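Local coordinates for VP4 CORE protein (Bluetongue virus, PDB 2JHP) that caps the viral messenger RNA as a multifunctional enzyme of the inner core, binding guanine and S-adenosyl-L-homocysteine at separate sites, at residues L179-M182 against L183-I186; R394-G397 against L398-E401; H554-V557 against T558-G562. All coordinates share one frame; numbering follows the deposited sequence.

Contact 1 of 3, residues L179-M182 against L183-I186; sequences LVSM and LDYI. With GUN (guanine), chain D; SAH (S-adenosyl-L-homocysteine), chain C.
Asp184 N donates to Val180 O at 3.0 Å, the shortest backbone bond of this helical turn, and the carbonyl of the same aspartate is gripped by the bound guanine. N2 of the base reaches Asp184 O at 3.0 Å with an N-H...O angle of 153°, and N1 of the base bonds to the same oxygen at 3.2 Å. One acceptor thus takes two neighbouring donors of the purine. Asp184 lies in the last turn of helix 178-186, where its carbonyl probably has no following amide to accept from. Behind it, Tyr185 N bonds to Ser181 O and Ile186 N to Met182 O. The Asp184 carboxylate turns away from the base and runs alongside Val180; its OD2 is in a salt bridge with Lys383. Ser181 OG is held by Asp176 O.

Tyr185 folds back along the helix: chi1 of 69° sets CG between its own N and carbonyl carbon, and the ring lies across the preceding turn. Met182 O sits 3.5 Å above the plane, over the ring centre, while Ser181 O approaches CD2 obliquely at 3.2 Å. Leu386, Phe387 and Leu390 of helix 380-391 pack against this tyrosine. At the other end, Leu179 CD1 touches the carboxylate O of S-adenosyl-L-homocysteine at 3.4 Å, so this short helix of a Rossmann-like methyltransferase domain borders one guanine and one S-adenosyl-L-homocysteine pocket. A single carbonyl taking both N1-H and N2-H reads the donor edge of guanine, a pattern adenine lacks, which is consistent with selection for guanine.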
ATOM      1  N   LEU A 179     -23.425   0.226 -15.041  1.00 17.44           N
ATOM      2  CA  LEU A 179     -22.718   0.264 -16.325  1.00 20.55           C
ATOM      3  C   LEU A 179     -21.384   1.032 -16.356  1.00  9.05           C
ATOM      4  O   LEU A 179     -20.522   0.719 -17.185  1.00 53.52           O
ATOM      5  CB  LEU A 179     -23.665   0.690 -17.462  1.00 13.65           C
ATOM      6  CG  LEU A 179     -24.529  -0.475 -17.985  1.00  9.17           C
ATOM      7  CD1 LEU A 179     -25.759  -0.007 -18.799  1.00 12.27           C
ATOM      8  CD2 LEU A 179     -23.679  -1.489 -18.780  1.00 10.96           C
ATOM      9  N   VAL A 180     -21.207   2.020 -15.475  1.00 39.66           N
ATOM     10  CA  VAL A 180     -19.876   2.627 -15.304  1.00 16.14           C
ATOM     11  C   VAL A 180     -19.001   1.804 -14.357  1.00 28.21           C
ATOM     12  O   VAL A 180     -17.776   1.779 -14.487  1.00 20.85           O
ATOM     13  CB  VAL A 180     -19.880   4.178 -14.948  1.00 15.14           C
ATOM     14  CG1 VAL A 180     -21.273   4.727 -14.743  1.00 29.16           C
ATOM     15  CG2 VAL A 180     -18.966   4.502 -13.766  1.00 20.02           C
ATOM     16  N   SER A 181     -19.646   1.128 -13.415  1.00 15.26           N
ATOM     17  CA  SER A 181     -18.971   0.199 -12.539  1.00 21.33           C
ATOM     18  C   SER A 181     -18.412  -0.948 -13.362  1.00 11.89           C
ATOM     19  O   SER A 181     -17.354  -1.496 -13.043  1.00 13.53           O
ATOM     20  CB  SER A 181     -19.937  -0.332 -11.487  1.00 13.61           C
ATOM     21  OG  SER A 181     -19.867   0.441 -10.317  1.00 14.52           O
ATOM     22  N   MET A 182     -19.132  -1.308 -14.424  1.00  7.42           N
ATOM     23  CA  MET A 182     -18.685  -2.378 -15.318  1.00-10.68           C
ATOM     24  C   MET A 182     -17.298  -2.040 -15.875  1.00  8.17           C
ATOM     25  O   MET A 182     -16.348  -2.788 -15.650  1.00 17.20           O
ATOM     26  CB  MET A 182     -19.699  -2.619 -16.434  1.00 -0.76           C
ATOM     27  CG  MET A 182     -19.437  -3.814 -17.269  1.00-15.33           C
ATOM     28  SD  MET A 182     -20.009  -3.409 -18.902  1.00 17.44           S
ATOM     29  CE  MET A 182     -20.229  -5.021 -19.580  1.00 24.68           C
ATOM     30  N   LEU A 183     -17.187  -0.891 -16.540  1.00 19.28           N
ATOM     31  CA  LEU A 183     -15.907  -0.384 -17.013  1.00 18.37           C
ATOM     32  C   LEU A 183     -14.883  -0.260 -15.887  1.00 20.17           C
ATOM     33  O   LEU A 183     -13.711  -0.541 -16.099  1.00 21.67           O
ATOM     34  CB  LEU A 183     -16.074   0.957 -17.737  1.00 11.88           C
ATOM     35  CG  LEU A 183     -17.027   1.051 -18.944  1.00 12.61           C
ATOM     36  CD1 LEU A 183     -17.278   2.499 -19.285  1.00 13.59           C
ATOM     37  CD2 LEU A 183     -16.519   0.282 -20.170  1.00 11.70           C
ATOM     38  N   ASP A 184     -15.327   0.123 -14.693  1.00 17.31           N
ATOM     39  CA  ASP A 184     -14.428   0.284 -13.547  1.00 17.03           C
ATOM     40  C   ASP A 184     -13.543  -0.911 -13.225  1.00 13.26           C
ATOM     41  O   ASP A 184     -12.351  -0.732 -12.961  1.00 14.41           O
ATOM     42  CB  ASP A 184     -15.202   0.652 -12.291  1.00 23.04           C
ATOM     43  CG  ASP A 184     -15.458   2.117 -12.183  1.00 21.15           C
ATOM     44  OD1 ASP A 184     -14.858   2.887 -12.958  1.00 23.46           O
ATOM     45  OD2 ASP A 184     -16.272   2.497 -11.314  1.00 24.94           O
ATOM     46  N   TYR A 185     -14.120  -2.120 -13.212  1.00 -8.24           N
ATOM     47  CA  TYR A 185     -13.330  -3.311 -12.921  1.00 23.99           C
ATOM     48  C   TYR A 185     -12.707  -4.002 -14.144  1.00 15.97           C
ATOM     49  O   TYR A 185     -11.756  -4.762 -14.002  1.00 24.84           O
ATOM     50  CB  TYR A 185     -14.129  -4.290 -12.076  1.00 16.17           C
ATOM     51  CG  TYR A 185     -15.279  -4.950 -12.784  1.00 13.23           C
ATOM     52  CD1 TYR A 185     -15.070  -6.012 -13.659  1.00  8.84           C
ATOM     53  CD2 TYR A 185     -16.588  -4.538 -12.552  1.00 36.30           C
ATOM     54  CE1 TYR A 185     -16.134  -6.624 -14.305  1.00 21.71           C
ATOM     55  CE2 TYR A 185     -17.650  -5.146 -13.183  1.00 13.45           C
ATOM     56  CZ  TYR A 185     -17.418  -6.191 -14.057  1.00 23.24           C
ATOM     57  OH  TYR A 185     -18.476  -6.809 -14.684  1.00 24.95           O
ATOM     58  N   ILE A 186     -13.241  -3.774 -15.335  1.00 38.01           N
ATOM     59  CA  ILE A 186     -12.687  -4.451 -16.505  1.00 11.30           C
ATOM     60  C   ILE A 186     -11.556  -3.655 -17.163  1.00 45.86           C
ATOM     61  O   ILE A 186     -10.621  -4.248 -17.679  1.00 12.57           O
ATOM     62  CB  ILE A 186     -13.784  -4.855 -17.541  1.00 14.92           C
ATOM     63  CG1 ILE A 186     -13.291  -5.962 -18.490  1.00 20.59           C
ATOM     64  CG2 ILE A 186     -14.277  -3.636 -18.324  1.00 16.92           C
ATOM     65  CD1 ILE A 186     -13.073  -7.334 -17.854  1.00-12.56           C
TER
HETATM   66  N9  GUN D1647     -11.617  -0.202  -5.949  1.00 27.86           N
HETATM   67  C8  GUN D1647     -10.625   0.638  -5.637  1.00 88.23           C
HETATM   68  N7  GUN D1647     -10.115   1.160  -6.753  1.00 42.40           N
HETATM   69  C5  GUN D1647     -10.786   0.657  -7.783  1.00 30.15           C
HETATM   70  C6  GUN D1647     -10.682   0.850  -9.158  1.00 41.97           C
HETATM   71  O6  GUN D1647      -9.837   1.617  -9.622  1.00 30.11           O
HETATM   72  N1  GUN D1647     -11.567   0.153  -9.998  1.00 19.21           N
HETATM   73  C2  GUN D1647     -12.515  -0.717  -9.407  1.00 50.09           C
HETATM   74  N2  GUN D1647     -13.353  -1.390 -10.173  1.00 30.84           N
HETATM   75  N3  GUN D1647     -12.592  -0.878  -8.073  1.00 19.65           N
HETATM   76  C4  GUN D1647     -11.749  -0.211  -7.267  1.00 42.87           C
HETATM   77  N   SAH C1646     -24.120   0.138 -23.147  1.00 23.02           N
HETATM   78  CA  SAH C1646     -25.361   0.973 -23.079  1.00 30.27           C
HETATM   79  CB  SAH C1646     -26.605   0.144 -22.746  1.00  5.58           C
HETATM   80  CG  SAH C1646     -26.932  -0.920 -23.789  1.00 23.71           C
HETATM   81  SD  SAH C1646     -28.443  -0.511 -24.688  1.00 38.74           S
HETATM   82  C   SAH C1646     -25.184   2.113 -22.081  1.00 31.49           C
HETATM   83  O   SAH C1646     -24.380   2.025 -21.151  1.00 32.51           O
HETATM   84  OXT SAH C1646     -25.834   3.152 -22.193  1.00 49.20           O
HETATM   85  C5' SAH C1646     -28.222  -1.813 -25.916  1.00 20.83           C
HETATM   86  C4' SAH C1646     -27.859  -1.187 -27.250  1.00 31.39           C
HETATM   87  O4' SAH C1646     -27.412  -2.164 -28.153  1.00 26.03           O
HETATM   88  C3' SAH C1646     -29.031  -0.500 -27.931  1.00 27.59           C
HETATM   89  O3' SAH C1646     -28.836   0.886 -27.809  1.00 22.62           O
HETATM   90  C2' SAH C1646     -28.971  -0.949 -29.383  1.00  5.55           C
HETATM   91  O2' SAH C1646     -28.926   0.152 -30.258  1.00 49.50           O
HETATM   92  C1' SAH C1646     -27.648  -1.679 -29.456  1.00 29.06           C
HETATM   93  N9  SAH C1646     -27.566  -2.806 -30.396  1.00 46.31           N
HETATM   94  C8  SAH C1646     -28.515  -3.747 -30.698  1.00 24.84           C
HETATM   95  N7  SAH C1646     -27.980  -4.613 -31.591  1.00 57.23           N
HETATM   96  C5  SAH C1646     -26.707  -4.246 -31.849  1.00 42.35           C
HETATM   97  C6  SAH C1646     -25.715  -4.771 -32.671  1.00 54.30           C
HETATM   98  N6  SAH C1646     -25.952  -5.857 -33.399  1.00 26.20           N
HETATM   99  N1  SAH C1646     -24.477  -4.153 -32.728  1.00 19.24           N
HETATM  100  C2  SAH C1646     -24.227  -3.028 -31.976  1.00 11.89           C
HETATM  101  N3  SAH C1646     -25.218  -2.516 -31.159  1.00 44.99           N
HETATM  102  C4  SAH C1646     -26.434  -3.113 -31.099  1.00 22.67           C

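Contact 2 of 3, residues R394-G397 against L398-E401. With SAH (S-adenosyl-L-homocysteine), chain B.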
ATOM      1  N   ARG A 394      -1.960 -14.069  -9.543  1.00 -8.38           N
ATOM      2  CA  ARG A 394      -2.037 -14.791  -8.265  1.00-10.37           C
ATOM      3  C   ARG A 394      -0.723 -15.559  -8.075  1.00 10.97           C
ATOM      4  O   ARG A 394      -0.421 -16.454  -8.853  1.00 14.03           O
ATOM      5  CB  ARG A 394      -3.277 -15.711  -8.253  1.00-11.25           C
ATOM      6  CG  ARG A 394      -3.595 -16.293  -6.892  1.00-10.12           C
ATOM      7  CD  ARG A 394      -5.022 -16.734  -6.741  1.00 18.46           C
ATOM      8  NE  ARG A 394      -5.288 -17.091  -5.348  1.00 23.68           N
ATOM      9  CZ  ARG A 394      -5.744 -16.253  -4.418  1.00 21.18           C
ATOM     10  NH1 ARG A 394      -6.002 -14.983  -4.720  1.00 35.79           N
ATOM     11  NH2 ARG A 394      -5.946 -16.685  -3.181  1.00 33.54           N
ATOM     12  N   LYS A 395       0.055 -15.158  -7.065  1.00 13.41           N
ATOM     13  CA  LYS A 395       1.380 -15.725  -6.759  1.00  9.93           C
ATOM     14  C   LYS A 395       1.722 -15.463  -5.299  1.00 14.09           C
ATOM     15  O   LYS A 395       1.498 -14.361  -4.797  1.00 16.86           O
ATOM     16  CB  LYS A 395       2.453 -15.041  -7.617  1.00 13.71           C
ATOM     17  CG  LYS A 395       3.497 -15.962  -8.226  1.00 18.04           C
ATOM     18  CD  LYS A 395       3.063 -16.384  -9.622  1.00 28.13           C
ATOM     19  CE  LYS A 395       4.196 -17.012 -10.416  1.00 38.42           C
ATOM     20  NZ  LYS A 395       3.859 -17.063 -11.867  1.00 20.67           N
ATOM     21  N   ASN A 396       2.270 -16.466  -4.617  1.00 15.17           N
ATOM     22  CA  ASN A 396       2.719 -16.299  -3.238  1.00 18.33           C
ATOM     23  C   ASN A 396       4.126 -15.704  -3.188  1.00 18.21           C
ATOM     24  O   ASN A 396       5.109 -16.348  -3.577  1.00 14.87           O
ATOM     25  CB  ASN A 396       2.661 -17.625  -2.464  1.00 34.82           C
ATOM     26  CG  ASN A 396       2.905 -17.453  -0.953  1.00 -8.23           C
ATOM     27  OD1 ASN A 396       3.616 -16.535  -0.509  1.00 17.58           O
ATOM     28  ND2 ASN A 396       2.316 -18.349  -0.156  1.00 10.91           N
ATOM     29  N   GLY A 397       4.205 -14.483  -2.670  1.00 19.18           N
ATOM     30  CA  GLY A 397       5.432 -13.714  -2.616  1.00 14.85           C
ATOM     31  C   GLY A 397       6.612 -14.474  -2.061  1.00 18.70           C
ATOM     32  O   GLY A 397       7.719 -14.371  -2.598  1.00 23.94           O
ATOM     33  N   LEU A 398       6.370 -15.247  -0.999  1.00 20.23           N
ATOM     34  CA  LEU A 398       7.431 -15.986  -0.311  1.00 19.19           C
ATOM     35  C   LEU A 398       7.981 -17.102  -1.177  1.00 21.12           C
ATOM     36  O   LEU A 398       9.133 -17.492  -1.024  1.00 24.59           O
ATOM     37  CB  LEU A 398       6.929 -16.572   1.006  1.00 19.97           C
ATOM     38  CG  LEU A 398       6.258 -15.642   2.015  1.00 18.58           C
ATOM     39  CD1 LEU A 398       5.408 -16.449   2.984  1.00 23.92           C
ATOM     40  CD2 LEU A 398       7.278 -14.794   2.748  1.00 22.53           C
ATOM     41  N   LEU A 399       7.165 -17.611  -2.095  1.00 26.57           N
ATOM     42  CA  LEU A 399       7.555 -18.766  -2.906  1.00 23.90           C
ATOM     43  C   LEU A 399       7.971 -18.387  -4.320  1.00 24.54           C
ATOM     44  O   LEU A 399       8.443 -19.227  -5.079  1.00 18.43           O
ATOM     45  CB  LEU A 399       6.417 -19.791  -2.951  1.00 21.98           C
ATOM     46  CG  LEU A 399       5.897 -20.337  -1.616  1.00 22.59           C
ATOM     47  CD1 LEU A 399       4.497 -20.927  -1.792  1.00 29.89           C
ATOM     48  CD2 LEU A 399       6.874 -21.360  -1.042  1.00 -9.04           C
ATOM     49  N   HIS A 400       7.796 -17.120  -4.671  1.00 25.49           N
ATOM     50  CA  HIS A 400       8.109 -16.656  -6.009  1.00 34.86           C
ATOM     51  C   HIS A 400       9.583 -16.269  -6.119  1.00 31.51           C
ATOM     52  O   HIS A 400      10.075 -15.428  -5.357  1.00 20.59           O
ATOM     53  CB  HIS A 400       7.200 -15.480  -6.367  1.00 22.72           C
ATOM     54  CG  HIS A 400       7.424 -14.933  -7.740  1.00 47.65           C
ATOM     55  ND1 HIS A 400       8.220 -13.835  -7.983  1.00 20.77           N
ATOM     56  CD2 HIS A 400       6.951 -15.331  -8.945  1.00 22.34           C
ATOM     57  CE1 HIS A 400       8.235 -13.584  -9.280  1.00 20.33           C
ATOM     58  NE2 HIS A 400       7.471 -14.476  -9.886  1.00 35.68           N
ATOM     59  N   GLU A 401      10.290 -16.903  -7.053  1.00 26.69           N
ATOM     60  CA  GLU A 401      11.656 -16.501  -7.380  1.00 28.33           C
ATOM     61  C   GLU A 401      11.620 -15.562  -8.586  1.00 29.68           C
ATOM     62  O   GLU A 401      11.074 -15.908  -9.627  1.00 17.54           O
ATOM     63  CB  GLU A 401      12.554 -17.718  -7.645  1.00 28.46           C
ATOM     64  CG  GLU A 401      14.054 -17.402  -7.564  1.00145.70           C
ATOM     65  CD  GLU A 401      14.927 -18.632  -7.331  1.00 30.14           C
ATOM     66  OE1 GLU A 401      14.542 -19.502  -6.517  1.00 56.87           O
ATOM     67  OE2 GLU A 401      16.010 -18.720  -7.952  1.00126.09           O
TER
HETATM   68  N   SAH B1645       0.934  -4.521  -0.740  1.00 34.62           N
HETATM   69  CA  SAH B1645      -0.228  -3.578  -0.722  1.00 17.59           C
HETATM   70  CB  SAH B1645      -1.460  -4.083   0.037  1.00 14.75           C
HETATM   71  CG  SAH B1645      -1.305  -5.097   1.154  1.00 48.60           C
HETATM   72  SD  SAH B1645      -2.922  -5.767   1.630  1.00 14.02           S
HETATM   73  C   SAH B1645       0.154  -2.180  -0.264  1.00 19.67           C
HETATM   74  O   SAH B1645       1.200  -1.657  -0.656  1.00 20.34           O
HETATM   75  OXT SAH B1645      -0.585  -1.528   0.474  1.00 46.07           O
HETATM   76  C5' SAH B1645      -2.168  -7.394   1.914  1.00 -6.02           C
HETATM   77  C4' SAH B1645      -2.451  -8.383   0.796  1.00  4.74           C
HETATM   78  O4' SAH B1645      -1.374  -9.285   0.639  1.00  7.70           O
HETATM   79  C3' SAH B1645      -3.701  -9.219   1.058  1.00  0.69           C
HETATM   80  O3' SAH B1645      -4.403  -9.296  -0.172  1.00 -7.14           O
HETATM   81  C2' SAH B1645      -3.166 -10.597   1.417  1.00 -0.27           C
HETATM   82  O2' SAH B1645      -3.998 -11.640   0.983  1.00 10.14           O
HETATM   83  C1' SAH B1645      -1.845 -10.628   0.649  1.00 -1.73           C
HETATM   84  N9  SAH B1645      -0.862 -11.576   1.219  1.00 14.19           N
HETATM   85  C8  SAH B1645      -0.643 -11.859   2.548  1.00 -2.81           C
HETATM   86  N7  SAH B1645       0.342 -12.789   2.637  1.00 19.58           N
HETATM   87  C5  SAH B1645       0.756 -13.107   1.388  1.00 -6.33           C
HETATM   88  C6  SAH B1645       1.729 -13.983   0.899  1.00 10.97           C
HETATM   89  N6  SAH B1645       2.464 -14.707   1.740  1.00  9.62           N
HETATM   90  N1  SAH B1645       1.942 -14.091  -0.463  1.00  5.85           N
HETATM   91  C2  SAH B1645       1.189 -13.332  -1.342  1.00 18.83           C
HETATM   92  N3  SAH B1645       0.224 -12.463  -0.863  1.00  8.90           N
HETATM   93  C4  SAH B1645       0.006 -12.350   0.481  1.00 -4.23           C
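Asn396 OD1 serves two donors from different molecules: Leu398 N of its own chain at 3.1 Å and N6 of S-adenosyl-L-homocysteine, also at 3.1 Å. CG stands anti to the backbone N (chi1 -171°), which brings the amide oxygen back over the following turn and beside the adenine. The Leu398 N-H is tilted 29° from the amide plane. Gly397, which directly follows Asn396, donates its N-H to adenine N1 at 3.2 Å. An acceptor for the exocyclic amine and a donor for the ring nitrogen are therefore offered by adjacent residues, a pairing complementary to adenine. The Leu398 CD1 methyl lies against the amine, 3.6 Å from N6.

The loop follows strand 393-394, an outermost strand of a seven-stranded mixed sheet with the 3-2-1-4-5-7-6 order of Rossmann-like methyltransferases, and leads to strand 406-408. The bond from Leu398 N to Asn396 OD1 makes an Asx turn, and Leu399 N bonds to Asn396 O at 2.8 Å. A weak bond from His400 N to Gly397 O continues the turn.

Farther from the ligand, the Lys395 chain, bent at chi2 (93°), crosses His400: CE meets the ring edge near its plane, 3.5 Å from CD2. His133 and Tyr151 also meet this imidazole, and Arg406 NH2 bonds to Gly397 O.

Contact 3 of 3, residues H554-V557 against T558-G562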
ATOM      1  N   HIS A 554      24.851   1.372  25.414  1.00  6.22           N
ATOM      2  CA  HIS A 554      23.962   1.883  24.382  1.00  5.20           C
ATOM      3  C   HIS A 554      23.505   0.779  23.440  1.00 13.73           C
ATOM      4  O   HIS A 554      22.341   0.726  23.074  1.00 16.20           O
ATOM      5  CB  HIS A 554      24.693   2.963  23.597  1.00  7.51           C
ATOM      6  CG  HIS A 554      23.827   3.718  22.648  1.00 25.61           C
ATOM      7  ND1 HIS A 554      23.260   3.134  21.535  1.00 23.75           N
ATOM      8  CD2 HIS A 554      23.446   5.017  22.631  1.00 25.84           C
ATOM      9  CE1 HIS A 554      22.547   4.037  20.886  1.00 53.88           C
ATOM     10  NE2 HIS A 554      22.644   5.188  21.530  1.00 10.61           N
ATOM     11  N   LEU A 555      24.425  -0.097  23.048  1.00 17.77           N
ATOM     12  CA  LEU A 555      24.105  -1.179  22.108  1.00 16.00           C
ATOM     13  C   LEU A 555      23.302  -2.298  22.773  1.00 12.89           C
ATOM     14  O   LEU A 555      22.359  -2.841  22.187  1.00 37.64           O
ATOM     15  CB  LEU A 555      25.380  -1.753  21.464  1.00  7.17           C
ATOM     16  CG  LEU A 555      25.167  -2.707  20.280  1.00 21.10           C
ATOM     17  CD1 LEU A 555      24.577  -2.001  19.057  1.00 27.86           C
ATOM     18  CD2 LEU A 555      26.475  -3.378  19.910  1.00  9.43           C
ATOM     19  N   TYR A 556      23.712  -2.638  23.995  1.00 12.20           N
ATOM     20  CA  TYR A 556      23.107  -3.709  24.758  1.00 15.82           C
ATOM     21  C   TYR A 556      21.662  -3.346  25.093  1.00  7.84           C
ATOM     22  O   TYR A 556      20.768  -4.192  24.998  1.00 17.22           O
ATOM     23  CB  TYR A 556      23.922  -3.990  26.022  1.00 21.06           C
ATOM     24  CG  TYR A 556      23.235  -4.920  27.001  1.00  7.38           C
ATOM     25  CD1 TYR A 556      23.436  -6.305  26.945  1.00 30.05           C
ATOM     26  CD2 TYR A 556      22.368  -4.415  27.974  1.00 19.73           C
ATOM     27  CE1 TYR A 556      22.792  -7.157  27.842  1.00  3.22           C
ATOM     28  CE2 TYR A 556      21.718  -5.251  28.866  1.00  8.66           C
ATOM     29  CZ  TYR A 556      21.930  -6.618  28.805  1.00 -1.04           C
ATOM     30  OH  TYR A 556      21.278  -7.431  29.712  1.00 24.99           O
ATOM     31  N   VAL A 557      21.436  -2.087  25.459  1.00 13.61           N
ATOM     32  CA  VAL A 557      20.094  -1.634  25.801  1.00 14.69           C
ATOM     33  C   VAL A 557      19.189  -1.581  24.567  1.00 10.16           C
ATOM     34  O   VAL A 557      18.082  -2.116  24.601  1.00 20.08           O
ATOM     35  CB  VAL A 557      20.098  -0.309  26.606  1.00 14.72           C
ATOM     36  CG1 VAL A 557      18.710   0.295  26.667  1.00  9.11           C
ATOM     37  CG2 VAL A 557      20.624  -0.553  28.035  1.00  5.35           C
ATOM     38  N   THR A 558      19.677  -0.974  23.483  1.00 17.31           N
ATOM     39  CA  THR A 558      18.911  -0.862  22.236  1.00 10.95           C
ATOM     40  C   THR A 558      18.407  -2.222  21.766  1.00 19.70           C
ATOM     41  O   THR A 558      17.221  -2.369  21.467  1.00 41.06           O
ATOM     42  CB  THR A 558      19.709  -0.187  21.085  1.00 17.46           C
ATOM     43  OG1 THR A 558      21.022  -0.751  21.018  1.00 50.32           O
ATOM     44  CG2 THR A 558      19.827   1.318  21.294  1.00 26.85           C
ATOM     45  N   LEU A 559      19.301  -3.211  21.731  1.00 22.00           N
ATOM     46  CA  LEU A 559      18.929  -4.585  21.376  1.00  4.45           C
ATOM     47  C   LEU A 559      17.990  -5.278  22.389  1.00 15.13           C
ATOM     48  O   LEU A 559      16.919  -5.799  22.027  1.00 12.94           O
ATOM     49  CB  LEU A 559      20.179  -5.435  21.192  1.00  6.18           C
ATOM     50  CG  LEU A 559      20.934  -5.280  19.878  1.00 10.89           C
ATOM     51  CD1 LEU A 559      22.249  -6.044  19.966  1.00 41.92           C
ATOM     52  CD2 LEU A 559      20.089  -5.767  18.711  1.00121.53           C
ATOM     53  N   MET A 560      18.398  -5.262  23.655  1.00  8.97           N
ATOM     54  CA  MET A 560      17.726  -6.004  24.705  1.00 14.70           C
ATOM     55  C   MET A 560      16.354  -5.421  25.022  1.00 16.10           C
ATOM     56  O   MET A 560      15.477  -6.138  25.475  1.00 24.17           O
ATOM     57  CB  MET A 560      18.615  -6.041  25.946  1.00 13.64           C
ATOM     58  CG  MET A 560      18.268  -7.113  26.966  1.00 23.86           C
ATOM     59  SD  MET A 560      18.638  -8.785  26.437  1.00 24.73           S
ATOM     60  CE  MET A 560      20.420  -8.764  26.447  1.00 36.87           C
ATOM     61  N   SER A 561      16.161  -4.132  24.758  1.00 20.79           N
ATOM     62  CA  SER A 561      14.881  -3.477  25.037  1.00 26.09           C
ATOM     63  C   SER A 561      13.745  -3.948  24.127  1.00 27.15           C
ATOM     64  O   SER A 561      12.585  -3.953  24.541  1.00 15.47           O
ATOM     65  CB  SER A 561      15.014  -1.957  24.939  1.00 28.40           C
ATOM     66  OG  SER A 561      15.302  -1.557  23.614  1.00 25.57           O
ATOM     67  N   GLY A 562      14.080  -4.326  22.892  1.00 25.36           N
ATOM     68  CA  GLY A 562      13.090  -4.700  21.884  1.00 12.70           C
ATOM     69  C   GLY A 562      12.273  -3.501  21.423  1.00 10.54           C
ATOM     70  O   GLY A 562      11.247  -3.653  20.752  1.00 22.77           O
TER
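The Tyr556 ring has Met560 CB over one face, and the sulfur of the same methionine lies 5.2 Å from the ring centroid, 35° off the normal, an oblique Met-aromatic contact. Met560 comes into place through a chain bent at both chi2 and chi3, curling back towards the phenol end, where CG is 4.1 Å from Tyr556 OH. The His554 imidazole receives Thr558 CG2 obliquely, 3.9 Å from CE1; elsewhere this ring meets Phe520 edge-to-face and also Trp571.

Between these groups runs regular i to i+4 bonding of helix 551-561, in which Leu559 N bonds to Leu555 O and Ser561 N closes on Val557 O at 2.8 Å. Thr558 OG1, set between its N and carbonyl carbon (chi1 46°), approaches Leu555 O at 2.7 Å and His554 O at 2.9 Å, its one proton leaving the choice open. Leu555 CG and Leu559 CD1 meet at 4.4 Å; Leu555 packs on Leu619 and Leu559 on Tyr622 of helix 612-625. Gly562, with positive phi, is the first residue to leave the helical path, and its carbonyl bonds to Arg453. The threonine hydroxyl is thus turned back onto its own helix, satisfying its polarity within the backbone while its methyl lies against the His554 ring.

The three contacts come in series along the chain, and none touches another. Contacts 1 and 2 have centres about 29 Å apart and nearest atoms about 14 Å apart. They flank two different seven-stranded mixed sheets, each beside its own S-adenosyl-L-homocysteine: helix 178-186 packs on strand 335-341 of one, and the loop of contact 2 follows edge strand 393-394 of the other. Helix 380-391, which packs on contact 1, leads directly into that edge strand. Contact 3, on helix 551-561, lies about 53 Å from contact 1 between centres, across the chain's centre, and about 34 Å from contact 2. Two separated cofactor sites are consistent with successive methylation steps in cap formation, with contact 3 remote from both.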